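TqaL (Neurospora crassa, PDB 7EEH) is a 2OG-Fe dioxygenase-family protein of the cupin clan that binds an iron(III) ion. Local coordinates at residues F211-D214 with M215-T219. The protein carries 1 engineered substitution. Residues are numbered along the deposited sequence; the frame is centred on the assembly and turned at random.
Sequences FMHD and MNEET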
ATOM      1  N   PHE B 211      22.470 -24.283  -0.350  1.00 27.02           N
ATOM      2  CA  PHE B 211      23.393 -23.547  -1.206  1.00 29.00           C
ATOM      3  C   PHE B 211      22.915 -23.636  -2.645  1.00 27.59           C
ATOM      4  O   PHE B 211      22.432 -24.681  -3.080  1.00 25.12           O
ATOM      5  CB  PHE B 211      24.815 -24.109  -1.106  1.00 28.45           C
ATOM      6  CG  PHE B 211      25.366 -24.096   0.282  1.00 28.38           C
ATOM      7  CD1 PHE B 211      25.975 -22.961   0.781  1.00 33.05           C
ATOM      8  CD2 PHE B 211      25.251 -25.210   1.100  1.00 39.23           C
ATOM      9  CE1 PHE B 211      26.476 -22.930   2.072  1.00 35.53           C
ATOM     10  CE2 PHE B 211      25.751 -25.191   2.400  1.00 39.42           C
ATOM     11  CZ  PHE B 211      26.364 -24.045   2.882  1.00 36.32           C
HETATM   12  N   MSE B 212      23.051 -22.549  -3.384  1.00 29.19           N
HETATM   13  CA  MSE B 212      22.832 -22.649  -4.811  1.00 28.04           C
HETATM   14  C   MSE B 212      24.099 -22.260  -5.535  1.00 26.40           C
HETATM   15  O   MSE B 212      24.811 -21.342  -5.119  1.00 27.69           O
HETATM   16  CB  MSE B 212      21.668 -21.787  -5.241  1.00 28.20           C
HETATM   17  CG  MSE B 212      20.335 -22.300  -4.697  1.00 34.83           C
HETATM   18 SE   MSE B 212      19.107 -20.839  -4.896  1.00 57.51          SE
HETATM   19  CE  MSE B 212      19.521 -20.465  -6.721  1.00 37.93           C
ATOM     20  N   HIS B 213      24.361 -22.976  -6.621  1.00 26.03           N
ATOM     21  CA  HIS B 213      25.621 -22.906  -7.335  1.00 26.78           C
ATOM     22  C   HIS B 213      25.330 -22.615  -8.797  1.00 30.97           C
ATOM     23  O   HIS B 213      24.238 -22.898  -9.298  1.00 31.77           O
ATOM     24  CB  HIS B 213      26.413 -24.217  -7.203  1.00 29.48           C
ATOM     25  CG  HIS B 213      26.268 -24.890  -5.870  1.00 29.09           C
ATOM     26  ND1 HIS B 213      27.098 -24.620  -4.805  1.00 30.21           N
ATOM     27  CD2 HIS B 213      25.390 -25.825  -5.433  1.00 27.75           C
ATOM     28  CE1 HIS B 213      26.743 -25.362  -3.771  1.00 28.70           C
ATOM     29  NE2 HIS B 213      25.704 -26.097  -4.124  1.00 28.72           N
ATOM     30  N   ASP B 214      26.310 -22.032  -9.482  1.00 33.60           N
ATOM     31  CA  ASP B 214      26.188 -21.900 -10.925  1.00 35.53           C
ATOM     32  C   ASP B 214      26.421 -23.263 -11.577  1.00 33.32           C
ATOM     33  O   ASP B 214      26.779 -24.242 -10.920  1.00 32.03           O
ATOM     34  CB  ASP B 214      27.144 -20.822 -11.464  1.00 40.00           C
ATOM     35  CG  ASP B 214      28.612 -21.168 -11.264  1.00 39.09           C
ATOM     36  OD1 ASP B 214      29.035 -22.273 -11.648  1.00 42.34           O
ATOM     37  OD2 ASP B 214      29.362 -20.312 -10.749  1.00 44.81           O
HETATM   38  N   MSE B 215      26.162 -23.334 -12.870  1.00 32.90           N
HETATM   39  CA  MSE B 215      26.213 -24.607 -13.617  1.00 36.86           C
HETATM   40  C   MSE B 215      27.622 -25.188 -13.719  1.00 36.10           C
HETATM   41  O   MSE B 215      27.736 -26.302 -14.115  1.00 39.09           O
HETATM   42  CB  MSE B 215      25.519 -24.463 -14.967  1.00 36.83           C
HETATM   43  CG  MSE B 215      24.137 -23.903 -14.848  1.00 35.40           C
HETATM   44 SE   MSE B 215      22.974 -25.116 -13.930  1.00 45.00          SE
HETATM   45  CE  MSE B 215      22.893 -26.592 -15.106  1.00 37.23           C
ATOM     46  N   ASN B 216      28.633 -24.461 -13.310  1.00 36.51           N
ATOM     47  CA  ASN B 216      29.996 -24.968 -13.367  1.00 40.56           C
ATOM     48  C   ASN B 216      30.413 -25.692 -12.093  1.00 41.09           C
ATOM     49  O   ASN B 216      31.515 -26.246 -12.044  1.00 41.53           O
ATOM     50  CB  ASN B 216      30.973 -23.829 -13.669  1.00 39.95           C
ATOM     51  CG  ASN B 216      30.751 -23.228 -15.043  1.00 40.56           C
ATOM     52  OD1 ASN B 216      30.307 -23.912 -15.968  1.00 47.08           O
ATOM     53  ND2 ASN B 216      31.067 -21.950 -15.187  1.00 42.57           N
ATOM     54  N   GLU B 217      29.573 -25.705 -11.062  1.00 37.26           N
ATOM     55  CA  GLU B 217      29.858 -26.549  -9.912  1.00 37.97           C
ATOM     56  C   GLU B 217      29.712 -28.017 -10.300  1.00 37.45           C
ATOM     57  O   GLU B 217      28.900 -28.377 -11.155  1.00 36.02           O
ATOM     58  CB  GLU B 217      28.925 -26.205  -8.745  1.00 35.65           C
ATOM     59  CG  GLU B 217      29.252 -26.904  -7.421  1.00 38.52           C
ATOM     60  CD  GLU B 217      30.702 -26.735  -6.999  1.00 43.10           C
ATOM     61  OE1 GLU B 217      31.543 -27.552  -7.430  1.00 42.60           O
ATOM     62  OE2 GLU B 217      31.006 -25.785  -6.242  1.00 43.27           O
ATOM     63  N   GLU B 218      30.521 -28.862  -9.663  1.00 38.91           N
ATOM     64  CA  GLU B 218      30.575 -30.297  -9.949  1.00 43.39           C
ATOM     65  C   GLU B 218      29.327 -31.007  -9.418  1.00 38.23           C
ATOM     66  O   GLU B 218      29.131 -31.097  -8.203  1.00 38.47           O
ATOM     67  CB  GLU B 218      31.832 -30.885  -9.313  1.00 47.67           C
ATOM     68  CG  GLU B 218      32.298 -32.227  -9.880  1.00 50.69           C
ATOM     69  CD  GLU B 218      32.883 -32.114 -11.284  1.00 61.09           C
ATOM     70  OE1 GLU B 218      33.274 -30.989 -11.692  1.00 56.94           O
ATOM     71  OE2 GLU B 218      32.958 -33.158 -11.975  1.00 62.33           O
ATOM     72  N   THR B 219      28.505 -31.552 -10.315  1.00 38.43           N
ATOM     73  CA  THR B 219      27.409 -32.418  -9.887  1.00 35.04           C
ATOM     74  C   THR B 219      27.942 -33.547  -9.015  1.00 39.03           C
ATOM     75  O   THR B 219      28.893 -34.237  -9.385  1.00 42.01           O
ATOM     76  CB  THR B 219      26.684 -33.004 -11.101  1.00 33.27           C
ATOM     77  OG1 THR B 219      26.207 -31.948 -11.941  1.00 39.81           O
ATOM     78  CG2 THR B 219      25.510 -33.862 -10.663  1.00 38.74           C
TER
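H213 and E217 pack against each other on the buried side of a tight turn. CB of H213 lies 3.6 Å from CB of E217. CG of E217 makes an off-centre CH-pi contact with the H213 ring, 4.3 Å from its centroid. It gets there because CG of E217 is anti to the backbone N (chi1 -172°). The chain then bends at chi2, and the carboxylate plane ends up nearly perpendicular to the ring. Two bonds hold the carboxylate: OE2 of E217 accepts the backbone N of K227, and OE1 accepts E218 N at 2.8 Å. H213 NE2 bonds to S254 OG. ND1 of H213 is buried with no partner in the model.

D214 to E217 form a type I beta turn at the end of strand 209-213, the middle strand of a three-stranded antiparallel sheet that includes the iron ligand H253. The turn is closed by a hydrogen bond from E217 N to D214 O, 3.2 Å. D214 also forms an Asx turn: its OD1 accepts N216 N at 2.8 Å through the anti lone pair. CG of D214 stands between its own N and carbonyl carbon (chi1 64°), which puts OD1 near N216 N and 3.2 Å from N216 CB. N230 ND2 is a second donor to OD1.

The outer side is loose. M215 and N216 are exposed, and the side chain of M215 points away from the strand.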